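Local coordinates for protein tRNA (cytosine(72)-C(5))-methyltransferase (Pyrococcus horikoshii, PDB 5ZVG) that catalyses the S-adenosylmethionine-dependent methylation of the C5 position of cytosine 72 in the acceptor region of several tRNAs, at residues A[255-260]-A[302-307]; A[268-273]-A[310-315]. All blocks are in the same frame, centred on the assembly; numbering follows the deposited sequence.

Interaction 1 (A[255-260]-A[302-307]); sequences MDARKL and RAFIWA. With SAM (S-adenosylmethionine), chain C.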
ATOM      1  N   MET A 255      21.336   0.459  -5.012  1.00 46.82           N
ATOM      2  CA  MET A 255      21.695   0.998  -6.328  1.00 50.63           C
ATOM      3  C   MET A 255      20.490   1.613  -7.029  1.00 47.79           C
ATOM      4  O   MET A 255      19.346   1.303  -6.703  1.00 44.16           O
ATOM      5  CB  MET A 255      22.288  -0.091  -7.235  1.00 38.98           C
ATOM      6  CG  MET A 255      21.253  -1.061  -7.780  1.00 42.39           C
ATOM      7  SD  MET A 255      21.878  -2.297  -8.938  1.00 46.69           S
ATOM      8  CE  MET A 255      22.373  -1.257 -10.318  1.00 39.05           C
ATOM      9  N   ASP A 256      20.763   2.484  -7.995  1.00 49.35           N
ATOM     10  CA  ASP A 256      19.739   2.980  -8.906  1.00 42.65           C
ATOM     11  C   ASP A 256      19.387   1.859  -9.883  1.00 45.15           C
ATOM     12  O   ASP A 256      20.196   1.498 -10.741  1.00 40.79           O
ATOM     13  CB  ASP A 256      20.239   4.231  -9.639  1.00 39.44           C
ATOM     14  CG  ASP A 256      19.257   4.747 -10.680  1.00 46.38           C
ATOM     15  OD1 ASP A 256      18.109   4.260 -10.746  1.00 49.98           O
ATOM     16  OD2 ASP A 256      19.648   5.650 -11.447  1.00 55.07           O
ATOM     17  N   ALA A 257      18.177   1.320  -9.751  1.00 40.14           N
ATOM     18  CA  ALA A 257      17.751   0.151 -10.522  1.00 40.46           C
ATOM     19  C   ALA A 257      17.651   0.421 -12.023  1.00 38.98           C
ATOM     20  O   ALA A 257      17.540  -0.508 -12.824  1.00 30.51           O
ATOM     21  CB  ALA A 257      16.429  -0.362  -9.998  1.00 39.39           C
ATOM     22  N   ARG A 258      17.679   1.693 -12.405  1.00 39.59           N
ATOM     23  CA  ARG A 258      17.649   2.044 -13.819  1.00 46.99           C
ATOM     24  C   ARG A 258      18.942   1.622 -14.507  1.00 41.65           C
ATOM     25  O   ARG A 258      19.000   1.515 -15.733  1.00 36.44           O
ATOM     26  CB  ARG A 258      17.408   3.542 -13.997  1.00 38.14           C
ATOM     27  CG  ARG A 258      16.018   3.978 -13.575  1.00 34.76           C
ATOM     28  CD  ARG A 258      15.893   5.486 -13.585  1.00 38.28           C
ATOM     29  NE  ARG A 258      16.882   6.094 -12.708  1.00 31.92           N
ATOM     30  CZ  ARG A 258      17.061   7.401 -12.583  1.00 32.69           C
ATOM     31  NH1 ARG A 258      17.991   7.864 -11.761  1.00 47.20           N
ATOM     32  NH2 ARG A 258      16.306   8.243 -13.272  1.00 36.26           N
ATOM     33  N   LYS A 259      19.977   1.381 -13.705  1.00 40.29           N
ATOM     34  CA  LYS A 259      21.245   0.872 -14.215  1.00 46.72           C
ATOM     35  C   LYS A 259      21.402  -0.637 -14.028  1.00 38.91           C
ATOM     36  O   LYS A 259      22.500  -1.150 -14.160  1.00 39.48           O
ATOM     37  CB  LYS A 259      22.412   1.598 -13.534  1.00 46.18           C
ATOM     38  CG  LYS A 259      22.359   3.113 -13.685  1.00 45.18           C
ATOM     39  CD  LYS A 259      23.532   3.797 -13.001  1.00 46.09           C
ATOM     40  CE  LYS A 259      24.682   4.039 -13.971  1.00 57.33           C
ATOM     41  NZ  LYS A 259      24.429   5.217 -14.854  1.00 66.78           N
ATOM     42  N   LEU A 260      20.305  -1.336 -13.737  1.00 40.65           N
ATOM     43  CA  LEU A 260      20.321  -2.791 -13.507  1.00 37.51           C
ATOM     44  C   LEU A 260      21.185  -3.632 -14.466  1.00 42.61           C
ATOM     45  O   LEU A 260      21.895  -4.534 -14.010  1.00 46.63           O
ATOM     46  CB  LEU A 260      18.892  -3.352 -13.530  1.00 35.53           C
ATOM     47  CG  LEU A 260      18.846  -4.877 -13.383  1.00 38.33           C
ATOM     48  CD1 LEU A 260      19.429  -5.303 -12.047  1.00 36.09           C
ATOM     49  CD2 LEU A 260      17.457  -5.432 -13.552  1.00 36.50           C
ATOM     50  N   ARG A 302       9.600   4.288 -17.267  1.00 38.82           N
ATOM     51  CA  ARG A 302      10.081   3.705 -18.519  1.00 31.13           C
ATOM     52  C   ARG A 302      11.529   3.256 -18.414  1.00 29.24           C
ATOM     53  O   ARG A 302      11.902   2.213 -18.946  1.00 34.99           O
ATOM     54  CB  ARG A 302       9.935   4.692 -19.676  1.00 31.93           C
ATOM     55  CG  ARG A 302       8.633   4.554 -20.450  1.00 34.85           C
ATOM     56  CD  ARG A 302       8.302   5.838 -21.192  1.00 48.43           C
ATOM     57  NE  ARG A 302       6.873   5.970 -21.466  1.00 52.79           N
ATOM     58  CZ  ARG A 302       6.190   7.100 -21.309  1.00 52.44           C
ATOM     59  NH1 ARG A 302       6.807   8.195 -20.881  1.00 37.45           N
ATOM     60  NH2 ARG A 302       4.892   7.140 -21.578  1.00 60.66           N
ATOM     61  N   ALA A 303      12.345   4.063 -17.745  1.00 31.20           N
ATOM     62  CA  ALA A 303      13.745   3.725 -17.520  1.00 28.42           C
ATOM     63  C   ALA A 303      13.885   2.392 -16.783  1.00 34.31           C
ATOM     64  O   ALA A 303      14.704   1.550 -17.165  1.00 36.51           O
ATOM     65  CB  ALA A 303      14.434   4.835 -16.760  1.00 28.35           C
ATOM     66  N   PHE A 304      13.082   2.202 -15.736  1.00 29.30           N
ATOM     67  CA  PHE A 304      13.047   0.932 -15.008  1.00 29.13           C
ATOM     68  C   PHE A 304      12.641  -0.220 -15.916  1.00 33.60           C
ATOM     69  O   PHE A 304      13.286  -1.273 -15.945  1.00 35.23           O
ATOM     70  CB  PHE A 304      12.072   0.994 -13.831  1.00 30.69           C
ATOM     71  CG  PHE A 304      12.468   1.951 -12.749  1.00 28.02           C
ATOM     72  CD1 PHE A 304      12.298   3.315 -12.910  1.00 32.64           C
ATOM     73  CD2 PHE A 304      12.989   1.479 -11.555  1.00 34.22           C
ATOM     74  CE1 PHE A 304      12.654   4.196 -11.899  1.00 33.26           C
ATOM     75  CE2 PHE A 304      13.345   2.348 -10.541  1.00 31.63           C
ATOM     76  CZ  PHE A 304      13.178   3.706 -10.712  1.00 35.23           C
ATOM     77  N   ILE A 305      11.553  -0.009 -16.645  1.00 31.36           N
ATOM     78  CA  ILE A 305      11.007  -1.014 -17.538  1.00 28.07           C
ATOM     79  C   ILE A 305      12.035  -1.479 -18.561  1.00 36.04           C
ATOM     80  O   ILE A 305      12.285  -2.677 -18.708  1.00 38.65           O
ATOM     81  CB  ILE A 305       9.788  -0.477 -18.289  1.00 28.91           C
ATOM     82  CG1 ILE A 305       8.611  -0.267 -17.335  1.00 32.27           C
ATOM     83  CG2 ILE A 305       9.421  -1.425 -19.396  1.00 32.04           C
ATOM     84  CD1 ILE A 305       7.467   0.530 -17.940  1.00 29.76           C
ATOM     85  N   TRP A 306      12.621  -0.517 -19.268  1.00 33.09           N
ATOM     86  CA  TRP A 306      13.647  -0.792 -20.266  1.00 37.04           C
ATOM     87  C   TRP A 306      14.825  -1.526 -19.630  1.00 32.18           C
ATOM     88  O   TRP A 306      15.377  -2.453 -20.221  1.00 31.77           O
ATOM     89  CB  TRP A 306      14.107   0.513 -20.929  1.00 36.03           C
ATOM     90  CG  TRP A 306      15.153   0.356 -21.994  1.00 31.67           C
ATOM     91  CD1 TRP A 306      16.326   1.047 -22.088  1.00 34.81           C
ATOM     92  CD2 TRP A 306      15.117  -0.526 -23.126  1.00 33.31           C
ATOM     93  NE1 TRP A 306      17.026   0.648 -23.199  1.00 34.28           N
ATOM     94  CE2 TRP A 306      16.308  -0.316 -23.855  1.00 34.17           C
ATOM     95  CE3 TRP A 306      14.201  -1.476 -23.592  1.00 32.19           C
ATOM     96  CZ2 TRP A 306      16.606  -1.024 -25.022  1.00 34.91           C
ATOM     97  CZ3 TRP A 306      14.500  -2.179 -24.752  1.00 35.24           C
ATOM     98  CH2 TRP A 306      15.692  -1.948 -25.453  1.00 30.63           C
ATOM     99  N   ALA A 307      15.211  -1.095 -18.432  1.00 33.46           N
ATOM    100  CA  ALA A 307      16.277  -1.757 -17.686  1.00 34.63           C
ATOM    101  C   ALA A 307      15.925  -3.216 -17.406  1.00 39.37           C
ATOM    102  O   ALA A 307      16.770  -4.104 -17.534  1.00 40.64           O
ATOM    103  CB  ALA A 307      16.552  -1.021 -16.386  1.00 30.42           C
TER
HETATM  104  N   SAM C 401       7.464  -3.307  -3.881  1.00 34.25           N
HETATM  105  CA  SAM C 401       7.774  -2.768  -2.559  1.00 36.38           C
HETATM  106  C   SAM C 401       7.064  -3.535  -1.444  1.00 34.28           C
HETATM  107  O   SAM C 401       7.254  -3.249  -0.260  1.00 30.05           O
HETATM  108  OXT SAM C 401       6.288  -4.459  -1.696  1.00 37.67           O
HETATM  109  CB  SAM C 401       7.473  -1.272  -2.486  1.00 31.89           C
HETATM  110  CG  SAM C 401       8.144  -0.441  -3.579  1.00 39.22           C
HETATM  111  SD  SAM C 401       7.710   1.315  -3.509  1.00 43.12           S
HETATM  112  CE  SAM C 401       6.240   1.303  -4.564  1.00 45.24           C
HETATM  113  C5' SAM C 401       8.935   2.050  -4.624  1.00 44.84           C
HETATM  114  C4' SAM C 401      10.374   1.895  -4.140  1.00 42.87           C
HETATM  115  O4' SAM C 401      11.262   2.129  -5.214  1.00 43.76           O
HETATM  116  C3' SAM C 401      10.743   2.885  -3.043  1.00 41.72           C
HETATM  117  O3' SAM C 401      11.115   2.168  -1.892  1.00 36.20           O
HETATM  118  C2' SAM C 401      11.949   3.643  -3.559  1.00 34.33           C
HETATM  119  O2' SAM C 401      12.958   3.669  -2.581  1.00 39.26           O
HETATM  120  C1' SAM C 401      12.406   2.815  -4.744  1.00 39.43           C
HETATM  121  N9  SAM C 401      13.014   3.612  -5.827  1.00 43.37           N
HETATM  122  C8  SAM C 401      12.599   4.816  -6.336  1.00 39.91           C
HETATM  123  N7  SAM C 401      13.449   5.175  -7.326  1.00 37.36           N
HETATM  124  C5  SAM C 401      14.397   4.217  -7.458  1.00 37.73           C
HETATM  125  C6  SAM C 401      15.491   4.078  -8.303  1.00 40.34           C
HETATM  126  N6  SAM C 401      15.772   5.008  -9.212  1.00 39.50           N
HETATM  127  N1  SAM C 401      16.291   2.958  -8.194  1.00 44.15           N
HETATM  128  C2  SAM C 401      16.006   1.989  -7.256  1.00 39.91           C
HETATM  129  N3  SAM C 401      14.919   2.133  -6.422  1.00 34.54           N
HETATM  130  C4  SAM C 401      14.130   3.230  -6.520  1.00 41.35           C
HETATM  131  O   HOH W   1      17.180   2.609 -18.403  1.00 35.86           O
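Arg258 and Phe304 both carry CG beside the backbone N (chi1 -68° and -66°), which brings the aliphatic root of the arginine over one face of the ring. Arg258 CG stands 3.9 Å from the centroid of the Phe304 ring in a CH-pi contact, while its CD rests 3.6 Å from Ala303 CB; alanine at that helix position lets the arginine lie close. A bend at chi3 then turns the guanidinium back to its own segment, where NE and NH1 grip the Asp256 carboxylate side-on. Arg258 NE meets the syn lone pair of Asp256 OD1, and Arg258 NH1 completes the salt bridge to Asp256 OD2 at 2.8 Å. Arg258 N also donates to OD1 from above the carboxylate plane, forming an Asx turn. Thus fixed, Asp256 OD1 accepts a hydrogen bond from the adenine amino nitrogen of SAM, N6, at 2.9 Å. Ala257 N donates to SAM N1 at 2.9 Å, and the pair reads the Watson-Crick edge of adenine. Phe304 CZ approaches SAM N6 to 3.3 Å. One helical turn on from Ala303, the small Ala307 fits with its CB against the carbonyl oxygens of Ala257 and Arg258, and a water links Ala303 O to Arg258 O, the latter weakly. An acidic residue and following N-H that recognise adenine after the third parallel strand, here 250-254, are characteristic of the class I SAM-dependent methyltransferase fold.

Interaction 2 (A[268-273]-A[310-315]); sequences DKILLD and KSLRRG. With SAM (S-adenosylmethionine), chain C.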
ATOM      1  N   ASP A 268      15.260 -14.804 -14.863  1.00 40.45           N
ATOM      2  CA  ASP A 268      14.091 -15.491 -15.397  1.00 44.79           C
ATOM      3  C   ASP A 268      12.803 -14.789 -14.974  1.00 40.65           C
ATOM      4  O   ASP A 268      11.796 -14.822 -15.682  1.00 36.07           O
ATOM      5  CB  ASP A 268      14.082 -16.947 -14.932  1.00 46.89           C
ATOM      6  CG  ASP A 268      15.348 -17.679 -15.314  1.00 54.87           C
ATOM      7  OD1 ASP A 268      15.469 -18.075 -16.490  1.00 58.58           O
ATOM      8  OD2 ASP A 268      16.227 -17.842 -14.439  1.00 56.13           O
ATOM      9  N   LYS A 269      12.844 -14.155 -13.809  1.00 38.60           N
ATOM     10  CA  LYS A 269      11.673 -13.499 -13.251  1.00 33.87           C
ATOM     11  C   LYS A 269      12.082 -12.156 -12.692  1.00 32.97           C
ATOM     12  O   LYS A 269      13.016 -12.061 -11.897  1.00 35.43           O
ATOM     13  CB  LYS A 269      11.017 -14.346 -12.147  1.00 31.45           C
ATOM     14  CG  LYS A 269      10.576 -15.738 -12.571  1.00 33.65           C
ATOM     15  CD  LYS A 269       9.392 -15.660 -13.514  1.00 34.36           C
ATOM     16  CE  LYS A 269       8.967 -17.031 -14.024  1.00 33.29           C
ATOM     17  NZ  LYS A 269       8.601 -17.968 -12.934  1.00 31.96           N
ATOM     18  N   ILE A 270      11.383 -11.113 -13.121  1.00 31.13           N
ATOM     19  CA  ILE A 270      11.606  -9.787 -12.576  1.00 29.38           C
ATOM     20  C   ILE A 270      10.300  -9.177 -12.096  1.00 34.97           C
ATOM     21  O   ILE A 270       9.322  -9.098 -12.848  1.00 30.29           O
ATOM     22  CB  ILE A 270      12.243  -8.844 -13.606  1.00 29.44           C
ATOM     23  CG1 ILE A 270      13.700  -9.227 -13.862  1.00 31.83           C
ATOM     24  CG2 ILE A 270      12.167  -7.419 -13.117  1.00 28.24           C
ATOM     25  CD1 ILE A 270      14.422  -8.266 -14.778  1.00 28.34           C
ATOM     26  N   LEU A 271      10.283  -8.755 -10.835  1.00 36.08           N
ATOM     27  CA  LEU A 271       9.180  -7.955 -10.323  1.00 31.03           C
ATOM     28  C   LEU A 271       9.546  -6.477 -10.318  1.00 31.62           C
ATOM     29  O   LEU A 271      10.554  -6.070  -9.737  1.00 33.23           O
ATOM     30  CB  LEU A 271       8.779  -8.399  -8.916  1.00 29.71           C
ATOM     31  CG  LEU A 271       7.771  -7.471  -8.226  1.00 32.20           C
ATOM     32  CD1 LEU A 271       6.497  -7.329  -9.035  1.00 28.28           C
ATOM     33  CD2 LEU A 271       7.453  -7.974  -6.837  1.00 28.78           C
ATOM     34  N   LEU A 272       8.714  -5.680 -10.977  1.00 33.08           N
ATOM     35  CA  LEU A 272       8.860  -4.234 -10.966  1.00 28.32           C
ATOM     36  C   LEU A 272       7.616  -3.610 -10.342  1.00 31.11           C
ATOM     37  O   LEU A 272       6.623  -3.341 -11.022  1.00 29.69           O
ATOM     38  CB  LEU A 272       9.094  -3.691 -12.378  1.00 28.76           C
ATOM     39  CG  LEU A 272       9.153  -2.164 -12.513  1.00 36.51           C
ATOM     40  CD1 LEU A 272      10.130  -1.544 -11.518  1.00 28.40           C
ATOM     41  CD2 LEU A 272       9.524  -1.772 -13.936  1.00 34.32           C
ATOM     42  N   ASP A 273       7.665  -3.421  -9.029  1.00 30.52           N
ATOM     43  CA  ASP A 273       6.596  -2.733  -8.322  1.00 33.51           C
ATOM     44  C   ASP A 273       7.001  -1.265  -8.235  1.00 34.08           C
ATOM     45  O   ASP A 273       7.564  -0.808  -7.240  1.00 33.12           O
ATOM     46  CB  ASP A 273       6.368  -3.367  -6.947  1.00 24.74           C
ATOM     47  CG  ASP A 273       5.237  -2.727  -6.187  1.00 32.17           C
ATOM     48  OD1 ASP A 273       4.092  -2.755  -6.689  1.00 37.33           O
ATOM     49  OD2 ASP A 273       5.481  -2.242  -5.063  1.00 38.12           O
ATOM     50  N   LYS A 310      15.881  -5.450 -20.748  1.00 35.48           N
ATOM     51  CA  LYS A 310      17.239  -5.793 -21.155  1.00 37.17           C
ATOM     52  C   LYS A 310      17.876  -6.830 -20.222  1.00 39.68           C
ATOM     53  O   LYS A 310      18.713  -7.625 -20.651  1.00 41.95           O
ATOM     54  CB  LYS A 310      18.106  -4.535 -21.220  1.00 37.37           C
ATOM     55  CG  LYS A 310      17.828  -3.668 -22.444  1.00 40.42           C
ATOM     56  CD  LYS A 310      18.903  -2.605 -22.655  1.00 40.44           C
ATOM     57  CE  LYS A 310      18.998  -1.644 -21.477  1.00 40.66           C
ATOM     58  NZ  LYS A 310      20.046  -0.604 -21.700  1.00 39.68           N
ATOM     59  N   SER A 311      17.469  -6.830 -18.956  1.00 33.94           N
ATOM     60  CA  SER A 311      18.020  -7.760 -17.974  1.00 36.66           C
ATOM     61  C   SER A 311      17.272  -9.092 -17.920  1.00 41.54           C
ATOM     62  O   SER A 311      17.611  -9.964 -17.122  1.00 44.95           O
ATOM     63  CB  SER A 311      18.010  -7.128 -16.584  1.00 37.11           C
ATOM     64  OG  SER A 311      18.713  -5.901 -16.568  1.00 40.67           O
ATOM     65  N   LEU A 312      16.244  -9.239 -18.747  1.00 36.11           N
ATOM     66  CA  LEU A 312      15.481 -10.481 -18.801  1.00 39.33           C
ATOM     67  C   LEU A 312      16.042 -11.443 -19.836  1.00 45.41           C
ATOM     68  O   LEU A 312      16.427 -11.030 -20.927  1.00 45.01           O
ATOM     69  CB  LEU A 312      14.007 -10.200 -19.112  1.00 40.35           C
ATOM     70  CG  LEU A 312      13.010 -10.081 -17.957  1.00 39.41           C
ATOM     71  CD1 LEU A 312      11.599  -9.952 -18.509  1.00 43.33           C
ATOM     72  CD2 LEU A 312      13.104 -11.259 -16.992  1.00 39.03           C
ATOM     73  N   ARG A 313      16.088 -12.725 -19.491  1.00 43.77           N
ATOM     74  CA  ARG A 313      16.360 -13.751 -20.486  1.00 43.03           C
ATOM     75  C   ARG A 313      15.174 -13.810 -21.435  1.00 44.69           C
ATOM     76  O   ARG A 313      14.053 -13.480 -21.045  1.00 45.22           O
ATOM     77  CB  ARG A 313      16.589 -15.122 -19.841  1.00 48.90           C
ATOM     78  CG  ARG A 313      17.727 -15.162 -18.845  1.00 55.26           C
ATOM     79  CD  ARG A 313      17.915 -16.537 -18.225  1.00 64.07           C
ATOM     80  NE  ARG A 313      18.171 -17.567 -19.229  1.00 78.69           N
ATOM     81  CZ  ARG A 313      18.366 -18.852 -18.948  1.00 83.02           C
ATOM     82  NH1 ARG A 313      18.337 -19.270 -17.688  1.00 83.30           N
ATOM     83  NH2 ARG A 313      18.594 -19.721 -19.925  1.00 75.18           N
ATOM     84  N   ARG A 314      15.421 -14.201 -22.681  1.00 39.91           N
ATOM     85  CA  ARG A 314      14.331 -14.508 -23.589  1.00 41.53           C
ATOM     86  C   ARG A 314      13.506 -15.620 -22.958  1.00 43.75           C
ATOM     87  O   ARG A 314      14.061 -16.532 -22.353  1.00 38.72           O
ATOM     88  CB  ARG A 314      14.859 -14.917 -24.966  1.00 46.51           C
ATOM     89  CG  ARG A 314      15.414 -13.758 -25.777  1.00 55.03           C
ATOM     90  CD  ARG A 314      16.072 -14.236 -27.061  1.00 57.73           C
ATOM     91  NE  ARG A 314      17.190 -15.136 -26.790  1.00 52.81           N
ATOM     92  CZ  ARG A 314      18.443 -14.732 -26.615  1.00 49.63           C
ATOM     93  NH1 ARG A 314      18.739 -13.439 -26.670  1.00 51.08           N
ATOM     94  NH2 ARG A 314      19.400 -15.617 -26.375  1.00 42.82           N
ATOM     95  N   GLY A 315      12.185 -15.544 -23.094  1.00 52.68           N
ATOM     96  CA  GLY A 315      11.300 -16.445 -22.376  1.00 44.28           C
ATOM     97  C   GLY A 315      11.108 -16.079 -20.912  1.00 38.02           C
ATOM     98  O   GLY A 315      10.382 -16.756 -20.187  1.00 38.94           O
TER
HETATM   99  N   SAM C 401       7.464  -3.307  -3.881  1.00 34.25           N
HETATM  100  CA  SAM C 401       7.774  -2.768  -2.559  1.00 36.38           C
HETATM  101  C   SAM C 401       7.064  -3.535  -1.444  1.00 34.28           C
HETATM  102  O   SAM C 401       7.254  -3.249  -0.260  1.00 30.05           O
HETATM  103  OXT SAM C 401       6.288  -4.459  -1.696  1.00 37.67           O
HETATM  104  CB  SAM C 401       7.473  -1.272  -2.486  1.00 31.89           C
HETATM  105  CG  SAM C 401       8.144  -0.441  -3.579  1.00 39.22           C
HETATM  106  SD  SAM C 401       7.710   1.315  -3.509  1.00 43.12           S
HETATM  107  CE  SAM C 401       6.240   1.303  -4.564  1.00 45.24           C
HETATM  108  C5' SAM C 401       8.935   2.050  -4.624  1.00 44.84           C
HETATM  109  C4' SAM C 401      10.374   1.895  -4.140  1.00 42.87           C
HETATM  110  O4' SAM C 401      11.262   2.129  -5.214  1.00 43.76           O
HETATM  111  C3' SAM C 401      10.743   2.885  -3.043  1.00 41.72           C
HETATM  112  O3' SAM C 401      11.115   2.168  -1.892  1.00 36.20           O
HETATM  113  C2' SAM C 401      11.949   3.643  -3.559  1.00 34.33           C
HETATM  114  O2' SAM C 401      12.958   3.669  -2.581  1.00 39.26           O
HETATM  115  C1' SAM C 401      12.406   2.815  -4.744  1.00 39.43           C
HETATM  116  N9  SAM C 401      13.014   3.612  -5.827  1.00 43.37           N
HETATM  117  C8  SAM C 401      12.599   4.816  -6.336  1.00 39.91           C
HETATM  118  N7  SAM C 401      13.449   5.175  -7.326  1.00 37.36           N
HETATM  119  C5  SAM C 401      14.397   4.217  -7.458  1.00 37.73           C
HETATM  120  C6  SAM C 401      15.491   4.078  -8.303  1.00 40.34           C
HETATM  121  N6  SAM C 401      15.772   5.008  -9.212  1.00 39.50           N
HETATM  122  N1  SAM C 401      16.291   2.958  -8.194  1.00 44.15           N
HETATM  123  C2  SAM C 401      16.006   1.989  -7.256  1.00 39.91           C
HETATM  124  N3  SAM C 401      14.919   2.133  -6.422  1.00 34.54           N
HETATM  125  C4  SAM C 401      14.130   3.230  -6.520  1.00 41.35           C
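Ile270 and Leu312 form the apolar centre of this contact: Ile270 CG1 lies 3.8 Å from Leu312 CD2, and Ile270 CD1 reaches the Leu312 branch point and, at 4.2 Å, Ser311 CB. The beta-branched isoleucine suits a buried strand, and its CG1 arm, set beside the backbone N (chi1 -71°), extends toward the end of helix 291-311. At the outer end the side chains of Asp268 and Arg313 run alongside each other in the same direction, with Asp268 OD1 3.3 Å from Arg313 NH1 in a long salt bridge. Their planes are 57° apart, so the carboxylate does not meet the guanidinium squarely. Asp268 OD2 takes its stronger bond from Val200 N, which ties the carboxylate to the residue just before strand 201-203. An alanine here would probably leave Arg313 without its opposite charge in this contact and Val200 N without its side-chain acceptor. In the second shell, Ser311 OG hydrogen-bonds to Ala307 O, tying the serine back to the helix one turn earlier. At the other end of strand 267-273, SAM N hydrogen-bonds to Asp273 OD2; Lys211 makes a salt bridge with the same oxygen, and Ser321 OG hydrogen-bonds to OD1. A helix leading from this strand back to the adjoining parallel strand 316-322 makes a beta-alpha-beta crossover of the Rossmann-like methyltransferase domain, with the cofactor bound at the C-terminal end of 267-273.

Both contacts use helix 291-311 and lie in the Rossmann-like methyltransferase domain, with centres about 12 Å apart. Interaction 1 joins the second half of the helix to the loop after strand 250-254, and is mostly buried beside the adenine; interaction 2 joins the end of the helix and the residues after it to strand 267-273, running from an apolar interior to a charged periphery. In 255-260 the ion pair is internal to one segment and serves the cofactor, whereas in interaction 2 it spans the segments, far from SAM. Leu272 packs on Phe304, and Leu260 on Ser311. Segment 255-260 binds the adenine of SAM; Asp273, outside the packing of interaction 2, binds its amino group.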